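Local coordinates for protein peptidase M28 (PDB 3IIB) that probably acts as a zinc-dependent metallopeptidase of family M28, with carboxypeptidase or metallodipeptidase activity, at residues T109-D114 / N128-F133; A319-H324 / L383-A388; G335-I340 / L416-A421. All blocks are in the same frame, centred on the assembly; numbering follows the deposited sequence. Where two conformers were deposited one is given.

Contact 1 (T109-D114 / N128-F133); sequences TIVRFD and NDKIAF
Phe-133 lies against Ile-110 and Arg-112 on one face of the sheet. The ring is met obliquely by both neighbours. The Ile-110 side chain lies beside that of Phe-133 and points the same way, with Ile-110 CD1 3.9 Å from Phe-133 CD2. The CG of Arg-112 comes to 3.7 Å from the same Phe-133 CD2. The arginine chain is extended from CG to NE, and its guanidinium plane is turned 84° from the ring. Asp-114 OD1 forms a salt bridge with Arg-112 NH1 at 2.7 Å, at the edge of the guanidinium. Asp-135 adds a salt bridge at NH2, and Asn-210 accepts a hydrogen bond from NE. Ile-209 of helix 203-213 touches the Phe-133 side chain.

Strands 106-113 and 131-134 are the parallel neighbours of a beta-alpha-beta unit joined through helix 116-120. Thr-109 O accepts from Ile-131 N at 2.9 Å, in a fairly straight bond (168°). Val-111 N then gives to Ile-131 O, Phe-133 N to Val-111 O, and Phe-113 N to Phe-133 O.

Lys-130 leads into the pairing. Its CB is 3.3 Å from Thr-109 O. The extended chain then crosses Val-111, with Lys-130 CD 3.5 Å from Val-111 CG2. A water bridges the backbone here, accepting from Thr-109 N and donating to Asp-129 O at 2.7 Å. A second water donates to Ile-110 O and is held weakly by Lys-130 NZ.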
loop_
_atom_site.group_PDB
_atom_site.type_symbol
_atom_site.label_atom_id
_atom_site.label_comp_id
_atom_site.label_asym_id
_atom_site.label_seq_id
_atom_site.Cartn_x
_atom_site.Cartn_y
_atom_site.Cartn_z
ATOM N N THR A 109 1.756 26.980 -8.876
ATOM C CA THR A 109 0.343 26.844 -8.502
ATOM C C THR A 109 -0.325 25.837 -9.411
ATOM O O THR A 109 -0.043 25.784 -10.615
ATOM C CB THR A 109 -0.349 28.200 -8.629
ATOM O OG1 THR A 109 0.319 29.098 -7.742
ATOM C CG2 THR A 109 -1.842 28.130 -8.299
ATOM N N ILE A 110 -1.193 25.006 -8.854
ATOM C CA ILE A 110 -1.934 24.042 -9.660
ATOM C C ILE A 110 -3.321 24.546 -10.038
ATOM O O ILE A 110 -3.841 25.488 -9.425
ATOM C CB ILE A 110 -2.030 22.640 -8.955
ATOM C CG1 ILE A 110 -2.966 22.689 -7.769
ATOM C CG2 ILE A 110 -0.632 22.115 -8.538
ATOM C CD1 ILE A 110 -3.334 21.352 -7.231
ATOM N N VAL A 111 -3.890 23.944 -11.072
ATOM C CA VAL A 111 -5.283 24.125 -11.452
ATOM C C VAL A 111 -5.876 22.739 -11.614
ATOM O O VAL A 111 -5.340 21.916 -12.347
ATOM C CB VAL A 111 -5.472 24.946 -12.756
ATOM C CG1 VAL A 111 -6.990 25.122 -13.069
ATOM C CG2 VAL A 111 -4.778 26.289 -12.676
ATOM N N ARG A 112 -6.980 22.495 -10.919
ATOM C CA ARG A 112 -7.619 21.201 -10.894
ATOM C C ARG A 112 -8.665 21.059 -12.001
ATOM O O ARG A 112 -9.446 21.968 -12.244
ATOM C CB ARG A 112 -8.312 20.982 -9.536
ATOM C CG ARG A 112 -8.973 19.621 -9.394
ATOM C CD ARG A 112 -9.790 19.514 -8.091
ATOM N NE ARG A 112 -10.563 18.271 -8.102
ATOM C CZ ARG A 112 -11.625 18.042 -8.883
ATOM N NH1 ARG A 112 -12.127 19.006 -9.647
ATOM N NH2 ARG A 112 -12.235 16.855 -8.865
ATOM N N PHE A 113 -8.676 19.884 -12.629
ATOM C CA PHE A 113 -9.659 19.497 -13.640
ATOM C C PHE A 113 -10.270 18.171 -13.242
ATOM O O PHE A 113 -9.567 17.308 -12.728
ATOM C CB PHE A 113 -8.966 19.419 -15.019
ATOM C CG PHE A 113 -8.445 20.758 -15.467
ATOM C CD1 PHE A 113 -9.295 21.653 -16.115
ATOM C CD2 PHE A 113 -7.142 21.171 -15.139
ATOM C CE1 PHE A 113 -8.847 22.943 -16.452
ATOM C CE2 PHE A 113 -6.700 22.445 -15.475
ATOM C CZ PHE A 113 -7.536 23.325 -16.136
ATOM N N ASP A 114 -11.589 18.040 -13.404
ATOM C CA ASP A 114 -12.255 16.786 -13.100
ATOM C C ASP A 114 -11.741 15.646 -13.971
ATOM O O ASP A 114 -11.669 14.519 -13.518
ATOM C CB ASP A 114 -13.755 16.854 -13.329
ATOM C CG ASP A 114 -14.486 17.814 -12.417
ATOM O OD1 ASP A 114 -13.999 18.187 -11.343
ATOM O OD2 ASP A 114 -15.613 18.183 -12.805
ATOM N N ASN A 128 -0.799 29.037 -18.178
ATOM C CA ASN A 128 0.524 29.631 -18.188
ATOM C C ASN A 128 1.151 29.637 -16.782
ATOM O O ASN A 128 0.498 30.038 -15.800
ATOM C CB ASN A 128 0.469 31.070 -18.736
ATOM C CG ASN A 128 0.218 31.114 -20.237
ATOM O OD1 ASN A 128 0.094 30.084 -20.877
ATOM N ND2 ASN A 128 0.123 32.314 -20.796
ATOM N N ASP A 129 2.399 29.176 -16.684
ATOM C CA ASP A 129 3.142 29.180 -15.411
ATOM C C ASP A 129 2.585 28.240 -14.336
ATOM O O ASP A 129 3.097 28.222 -13.209
ATOM C CB ASP A 129 3.208 30.600 -14.834
ATOM C CG ASP A 129 3.664 31.614 -15.860
ATOM O OD1 ASP A 129 4.715 31.370 -16.483
ATOM O OD2 ASP A 129 2.958 32.630 -16.055
ATOM N N LYS A 130 1.591 27.428 -14.680
ATOM C CA LYS A 130 0.923 26.590 -13.696
ATOM C C LYS A 130 1.067 25.112 -14.008
ATOM O O LYS A 130 1.480 24.714 -15.084
ATOM C CB LYS A 130 -0.558 26.964 -13.619
ATOM C CG LYS A 130 -0.767 28.383 -13.034
ATOM C CD LYS A 130 -2.220 28.743 -12.851
ATOM C CE LYS A 130 -2.381 30.004 -12.042
ATOM N NZ LYS A 130 -3.813 30.458 -12.044
ATOM N N ILE A 131 0.703 24.302 -13.035
ATOM C CA ILE A 131 0.721 22.856 -13.219
ATOM C C ILE A 131 -0.733 22.370 -13.268
ATOM O O ILE A 131 -1.518 22.696 -12.378
ATOM C CB ILE A 131 1.484 22.187 -12.075
ATOM C CG1 ILE A 131 3.012 22.398 -12.261
ATOM C CG2 ILE A 131 1.173 20.651 -11.969
ATOM C CD1 ILE A 131 3.881 21.952 -11.065
ATOM N N ALA A 132 -1.069 21.595 -14.289
ATOM C CA ALA A 132 -2.412 20.997 -14.367
ATOM C C ALA A 132 -2.486 19.842 -13.385
ATOM O O ALA A 132 -1.510 19.132 -13.226
ATOM C CB ALA A 132 -2.729 20.512 -15.803
ATOM N N PHE A 133 -3.662 19.662 -12.780
ATOM C CA PHE A 133 -3.968 18.512 -11.914
ATOM C C PHE A 133 -5.275 17.884 -12.408
ATOM O O PHE A 133 -6.340 18.469 -12.275
ATOM C CB PHE A 133 -4.016 18.973 -10.435
ATOM C CG PHE A 133 -4.610 17.974 -9.460
ATOM C CD1 PHE A 133 -4.258 16.610 -9.489
ATOM C CD2 PHE A 133 -5.556 18.400 -8.524
ATOM C CE1 PHE A 133 -4.845 15.701 -8.601
ATOM C CE2 PHE A 133 -6.110 17.518 -7.625
ATOM C CZ PHE A 133 -5.779 16.165 -7.671
HETATM O O HOH W 1 2.525 29.130 -10.682
HETATM O O HOH W 2 -4.961 28.142 -9.748
#

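Contact 2 (A319-H324 / L383-A388); sequences AELEKH and LGVPVA
The turn between helix 308-316 and strand 324-329 packs here on the loop entering strand 387-392. Val-385 is wedged against it by both methyls. Its CG1 is anti to the backbone N (chi1 -177°) and touches His-324 CB at 3.8 Å. Its CG2 meets the backbone O of Leu-321 at 3.7 Å and also that residue's CB. An alanine here would lose both methyls and would probably open a gap between this loop and the turn, at Leu-321 and His-324. Leu-321 also reaches Leu-383, with their CD1 atoms 3.6 Å apart.

The other methyl of Leu-321, CD2, sits 4.0 Å above the ring plane of His-324, over the ring centre. The imidazole is fixed at both nitrogens. His-324 ND1 donates to Glu-320 O at 2.9 Å. That oxygen lies in the ring plane, whereas ND1 stands above the carbonyl plane. His-324 NE2 is hydrogen-bonded to Tyr-313 OH on helix 308-316.

Backbone hydrogen bonds of Ala-327 with Pro-386 and Ala-388 link strand 324-329 to the start of strand 387-392. Strand 293-300, helix 308-316 and strand 324-329 form a beta-alpha-beta crossover, with strand 247-257 between its two strands, as in the alpha/beta fold of zinc exopeptidases.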
loop_
_atom_site.group_PDB
_atom_site.type_symbol
_atom_site.label_atom_id
_atom_site.label_comp_id
_atom_site.label_asym_id
_atom_site.label_seq_id
_atom_site.Cartn_x
_atom_site.Cartn_y
_atom_site.Cartn_z
ATOM N N ALA A 319 3.063 -13.472 -43.516
ATOM C CA ALA A 319 2.803 -14.575 -44.462
ATOM C C ALA A 319 2.240 -15.812 -43.756
ATOM O O ALA A 319 1.724 -16.688 -44.421
ATOM C CB ALA A 319 4.077 -14.981 -45.220
ATOM N N GLU A 320 2.403 -15.885 -42.424
ATOM C CA GLU A 320 1.970 -17.008 -41.619
ATOM C C GLU A 320 0.589 -16.790 -40.985
ATOM O O GLU A 320 0.022 -17.719 -40.402
ATOM C CB GLU A 320 2.995 -17.248 -40.511
ATOM C CG GLU A 320 2.956 -18.627 -39.918
ATOM C CD GLU A 320 3.839 -18.771 -38.667
ATOM O OE1 GLU A 320 3.969 -17.789 -37.895
ATOM O OE2 GLU A 320 4.342 -19.895 -38.398
ATOM N N LEU A 321 0.068 -15.567 -41.037
ATOM C CA LEU A 321 -1.181 -15.249 -40.297
ATOM C C LEU A 321 -2.383 -16.036 -40.781
ATOM O O LEU A 321 -3.310 -16.330 -40.023
ATOM C CB LEU A 321 -1.502 -13.753 -40.388
ATOM C CG LEU A 321 -0.507 -12.854 -39.618
ATOM C CD1 LEU A 321 -0.948 -11.396 -39.602
ATOM C CD2 LEU A 321 -0.224 -13.319 -38.186
ATOM N N GLU A 322 -2.408 -16.340 -42.074
ATOM C CA GLU A 322 -3.517 -17.100 -42.596
ATOM C C GLU A 322 -3.599 -18.461 -41.928
ATOM O O GLU A 322 -4.687 -19.013 -41.793
ATOM C CB GLU A 322 -3.353 -17.280 -44.106
ATOM C CG GLU A 322 -4.578 -17.752 -44.796
ATOM C CD GLU A 322 -4.490 -17.463 -46.288
ATOM O OE1 GLU A 322 -3.912 -18.307 -47.016
ATOM O OE2 GLU A 322 -5.049 -16.430 -46.725
ATOM N N LYS A 323 -2.454 -19.002 -41.526
ATOM C CA LYS A 323 -2.397 -20.277 -40.812
ATOM C C LYS A 323 -2.527 -20.171 -39.279
ATOM O O LYS A 323 -2.440 -21.172 -38.589
ATOM C CB LYS A 323 -1.113 -21.017 -41.193
ATOM C CG LYS A 323 -1.157 -21.652 -42.593
ATOM C CD LYS A 323 -2.082 -22.867 -42.618
ATOM C CE LYS A 323 -2.073 -23.561 -43.973
ATOM N NZ LYS A 323 -2.838 -24.841 -43.959
ATOM N N HIS A 324 -2.708 -18.964 -38.738
ATOM C CA HIS A 324 -3.023 -18.779 -37.320
ATOM C C HIS A 324 -4.486 -19.108 -37.128
ATOM O O HIS A 324 -5.355 -18.433 -37.666
ATOM C CB HIS A 324 -2.738 -17.363 -36.844
ATOM C CG HIS A 324 -1.301 -17.124 -36.563
ATOM N ND1 HIS A 324 -0.322 -17.326 -37.516
ATOM C CD2 HIS A 324 -0.658 -16.768 -35.426
ATOM C CE1 HIS A 324 0.855 -17.068 -36.982
ATOM N NE2 HIS A 324 0.684 -16.743 -35.711
ATOM N N LEU A 383 -6.371 -8.273 -39.501
ATOM C CA LEU A 383 -5.571 -9.002 -40.456
ATOM C C LEU A 383 -6.177 -10.370 -40.766
ATOM O O LEU A 383 -5.592 -11.188 -41.499
ATOM C CB LEU A 383 -4.137 -9.124 -39.935
ATOM C CG LEU A 383 -3.455 -7.767 -39.615
ATOM C CD1 LEU A 383 -2.117 -8.013 -38.920
ATOM C CD2 LEU A 383 -3.285 -6.950 -40.897
ATOM N N GLY A 384 -7.371 -10.600 -40.220
ATOM C CA GLY A 384 -8.144 -11.795 -40.554
ATOM C C GLY A 384 -8.078 -12.932 -39.557
ATOM O O GLY A 384 -8.736 -13.967 -39.749
ATOM N N VAL A 385 -7.301 -12.741 -38.499
ATOM C CA VAL A 385 -6.977 -13.787 -37.528
ATOM C C VAL A 385 -8.031 -13.782 -36.429
ATOM O O VAL A 385 -8.266 -12.748 -35.778
ATOM C CB VAL A 385 -5.599 -13.567 -36.893
ATOM C CG1 VAL A 385 -5.265 -14.731 -35.932
ATOM C CG2 VAL A 385 -4.528 -13.429 -37.998
ATOM N N PRO A 386 -8.705 -14.929 -36.248
ATOM C CA PRO A 386 -9.645 -15.045 -35.136
ATOM C C PRO A 386 -8.959 -14.923 -33.783
ATOM O O PRO A 386 -7.775 -15.242 -33.631
ATOM C CB PRO A 386 -10.240 -16.472 -35.320
ATOM C CG PRO A 386 -10.043 -16.799 -36.730
ATOM C CD PRO A 386 -8.721 -16.144 -37.083
ATOM N N VAL A 387 -9.705 -14.453 -32.788
ATOM C CA VAL A 387 -9.206 -14.356 -31.454
ATOM C C VAL A 387 -10.302 -14.721 -30.460
ATOM O O VAL A 387 -11.462 -14.837 -30.821
ATOM C CB VAL A 387 -8.651 -12.929 -31.113
ATOM C CG1 VAL A 387 -7.415 -12.588 -32.009
ATOM C CG2 VAL A 387 -9.751 -11.855 -31.164
ATOM N N ALA A 388 -9.877 -14.935 -29.211
ATOM C CA ALA A 388 -10.769 -15.030 -28.065
ATOM C C ALA A 388 -10.271 -14.103 -26.960
ATOM O O ALA A 388 -9.061 -13.802 -26.871
ATOM C CB ALA A 388 -10.854 -16.490 -27.555
#

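Contact 3 (G335-I340 / L416-A421)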
loop_
_atom_site.group_PDB
_atom_site.type_symbol
_atom_site.label_atom_id
_atom_site.label_comp_id
_atom_site.label_asym_id
_atom_site.label_seq_id
_atom_site.Cartn_x
_atom_site.Cartn_y
_atom_site.Cartn_z
ATOM N N GLY A 335 -6.807 -13.020 -11.603
ATOM C CA GLY A 335 -8.200 -13.281 -11.223
ATOM C C GLY A 335 -8.831 -14.350 -12.098
ATOM O O GLY A 335 -8.469 -14.476 -13.252
ATOM N N PRO A 336 -9.817 -15.104 -11.572
ATOM C CA PRO A 336 -10.322 -16.214 -12.384
ATOM C C PRO A 336 -11.096 -15.738 -13.614
ATOM O O PRO A 336 -11.722 -14.649 -13.615
ATOM C CB PRO A 336 -11.252 -16.985 -11.423
ATOM C CG PRO A 336 -11.477 -16.086 -10.302
ATOM C CD PRO A 336 -10.449 -15.026 -10.256
ATOM N N ILE A 337 -11.075 -16.584 -14.635
ATOM C CA ILE A 337 -11.851 -16.408 -15.839
ATOM C C ILE A 337 -13.313 -16.753 -15.580
ATOM O O ILE A 337 -13.623 -17.813 -15.028
ATOM C CB ILE A 337 -11.278 -17.263 -17.009
ATOM C CG1 ILE A 337 -9.899 -16.729 -17.348
ATOM C CG2 ILE A 337 -12.200 -17.181 -18.248
ATOM C CD1 ILE A 337 -9.019 -17.679 -18.110
ATOM N N TYR A 338 -14.196 -15.859 -16.014
ATOM C CA TYR A 338 -15.666 -16.032 -15.842
ATOM C C TYR A 338 -16.467 -16.113 -17.152
ATOM O O TYR A 338 -17.650 -16.452 -17.127
ATOM C CB TYR A 338 -16.259 -14.910 -14.952
ATOM C CG TYR A 338 -16.098 -13.513 -15.531
ATOM C CD1 TYR A 338 -17.051 -12.971 -16.384
ATOM C CD2 TYR A 338 -14.977 -12.742 -15.238
ATOM C CE1 TYR A 338 -16.879 -11.681 -16.929
ATOM C CE2 TYR A 338 -14.818 -11.468 -15.738
ATOM C CZ TYR A 338 -15.751 -10.950 -16.607
ATOM O OH TYR A 338 -15.542 -9.665 -17.117
ATOM N N GLN A 339 -15.820 -15.867 -18.276
ATOM C CA GLN A 339 -16.502 -15.835 -19.576
ATOM C C GLN A 339 -15.442 -15.914 -20.674
ATOM O O GLN A 339 -14.333 -15.356 -20.528
ATOM C CB GLN A 339 -17.315 -14.540 -19.713
ATOM C CG GLN A 339 -18.196 -14.468 -20.962
ATOM C CD GLN A 339 -19.199 -13.332 -20.844
ATOM O OE1 GLN A 339 -19.834 -13.198 -19.804
ATOM N NE2 GLN A 339 -19.359 -12.525 -21.906
ATOM N N ILE A 340 -15.780 -16.605 -21.770
ATOM C CA ILE A 340 -14.977 -16.506 -22.986
ATOM C C ILE A 340 -15.785 -15.846 -24.086
ATOM O O ILE A 340 -16.836 -16.327 -24.480
ATOM C CB ILE A 340 -14.412 -17.864 -23.450
ATOM C CG1 ILE A 340 -13.541 -18.469 -22.360
ATOM C CG2 ILE A 340 -13.637 -17.695 -24.832
ATOM C CD1 ILE A 340 -13.070 -19.903 -22.612
ATOM N N LEU A 416 -4.911 -18.249 -9.899
ATOM C CA LEU A 416 -3.890 -18.446 -10.935
ATOM C C LEU A 416 -4.068 -19.849 -11.558
ATOM O O LEU A 416 -4.040 -19.988 -12.789
ATOM C CB LEU A 416 -2.515 -18.344 -10.331
ATOM C CG LEU A 416 -1.383 -18.339 -11.368
ATOM C CD1 LEU A 416 -1.225 -16.977 -12.037
ATOM C CD2 LEU A 416 -0.059 -18.692 -10.657
ATOM N N ALA A 417 -4.279 -20.862 -10.702
ATOM C CA ALA A 417 -4.483 -22.218 -11.144
ATOM C C ALA A 417 -5.718 -22.380 -12.021
ATOM O O ALA A 417 -5.704 -23.156 -12.983
ATOM C CB ALA A 417 -4.544 -23.202 -9.923
ATOM N N GLN A 418 -6.811 -21.686 -11.694
ATOM C CA GLN A 418 -8.004 -21.718 -12.539
ATOM C C GLN A 418 -7.730 -21.144 -13.935
ATOM O O GLN A 418 -8.226 -21.659 -14.936
ATOM C CB GLN A 418 -9.149 -20.972 -11.881
ATOM C CG GLN A 418 -10.513 -21.148 -12.591
ATOM C CD GLN A 418 -10.884 -19.959 -13.490
ATOM O OE1 GLN A 418 -10.052 -19.080 -13.789
ATOM N NE2 GLN A 418 -12.148 -19.914 -13.900
ATOM N N ASN A 419 -6.923 -20.091 -14.019
ATOM C CA ASN A 419 -6.529 -19.595 -15.326
ATOM C C ASN A 419 -5.691 -20.594 -16.118
ATOM O O ASN A 419 -5.900 -20.765 -17.321
ATOM C CB ASN A 419 -5.719 -18.304 -15.231
ATOM C CG ASN A 419 -6.565 -17.081 -14.896
ATOM O OD1 ASN A 419 -6.995 -16.347 -15.793
ATOM N ND2 ASN A 419 -6.778 -16.829 -13.585
ATOM N N VAL A 420 -4.767 -21.272 -15.438
ATOM C CA VAL A 420 -3.945 -22.291 -16.077
ATOM C C VAL A 420 -4.867 -23.405 -16.640
ATOM O O VAL A 420 -4.717 -23.833 -17.800
ATOM C CB VAL A 420 -2.916 -22.894 -15.107
ATOM C CG1 VAL A 420 -2.216 -24.038 -15.780
ATOM C CG2 VAL A 420 -1.934 -21.838 -14.685
ATOM N N ALA A 421 -5.857 -23.781 -15.832
ATOM C CA ALA A 421 -6.821 -24.836 -16.205
ATOM C C ALA A 421 -7.591 -24.424 -17.430
ATOM O O ALA A 421 -7.693 -25.197 -18.379
ATOM C CB ALA A 421 -7.814 -25.150 -15.059
#
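The amide of Gln-418 meets the backbone of Ile-337 with both its polar atoms, while Pro-336 CB lies above the amide plane, 3.6 Å from Gln-418 CD. Ile-337 O lies near that plane. It takes a bond of 2.8 Å from Gln-418 NE2, which arrives on a lone pair of the carbonyl. Ile-337 N gives back a bond of the same length, 2.8 Å, to Gln-418 OE1. The side chain bends at chi2 (-100°), which turns CD out of an extended course. NE2 has a second acceptor in Leu-362 O.

The amide of Asn-419 has Gly-335 O at its edge, in plane, 2.9 Å from Asn-419 ND2. The donor stands above the carbonyl plane of Gly-335. The same nitrogen also binds Ala-415 O, one turn back in the helix. Asn-419 OD1 faces the Ile-337 chain, 3.3 Å from Ile-337 CG1. Gly-335 O is gripped again by Gln-392 NE2.

Helix 413-432 is thus tied by its side chains to the start of strand 337-343 and the residues just before it. That strand is the middle one of a three-stranded sheet, between 365-366 and 387-392. Elsewhere around the helix, Leu-416 and Val-420 pack on helix 267-285, and Ala-421 packs on helix 3-19.

In the fold
Contacts 2 and 3 are neighbours, with centres 24 Å apart. They touch where Ala-388 CB meets Ile-340 CG2 at 4.1 Å, since strands 387-392 and 337-343 are partners in one sheet. Their segments alternate along the chain, and all four belong to the M28 peptidase part of the chain. Contact 1 stands apart, on the opposite side of the chain centre. Its centre is 46 Å from that of contact 2 and 42 Å from that of contact 3. None of the three supplies a zinc ligand. Contact 3 comes nearer the metal site: the side chain of Asn-419 is about 13 Å from a bound zinc ion and about 10 Å from the side chain of Asp-331, a zinc ligand.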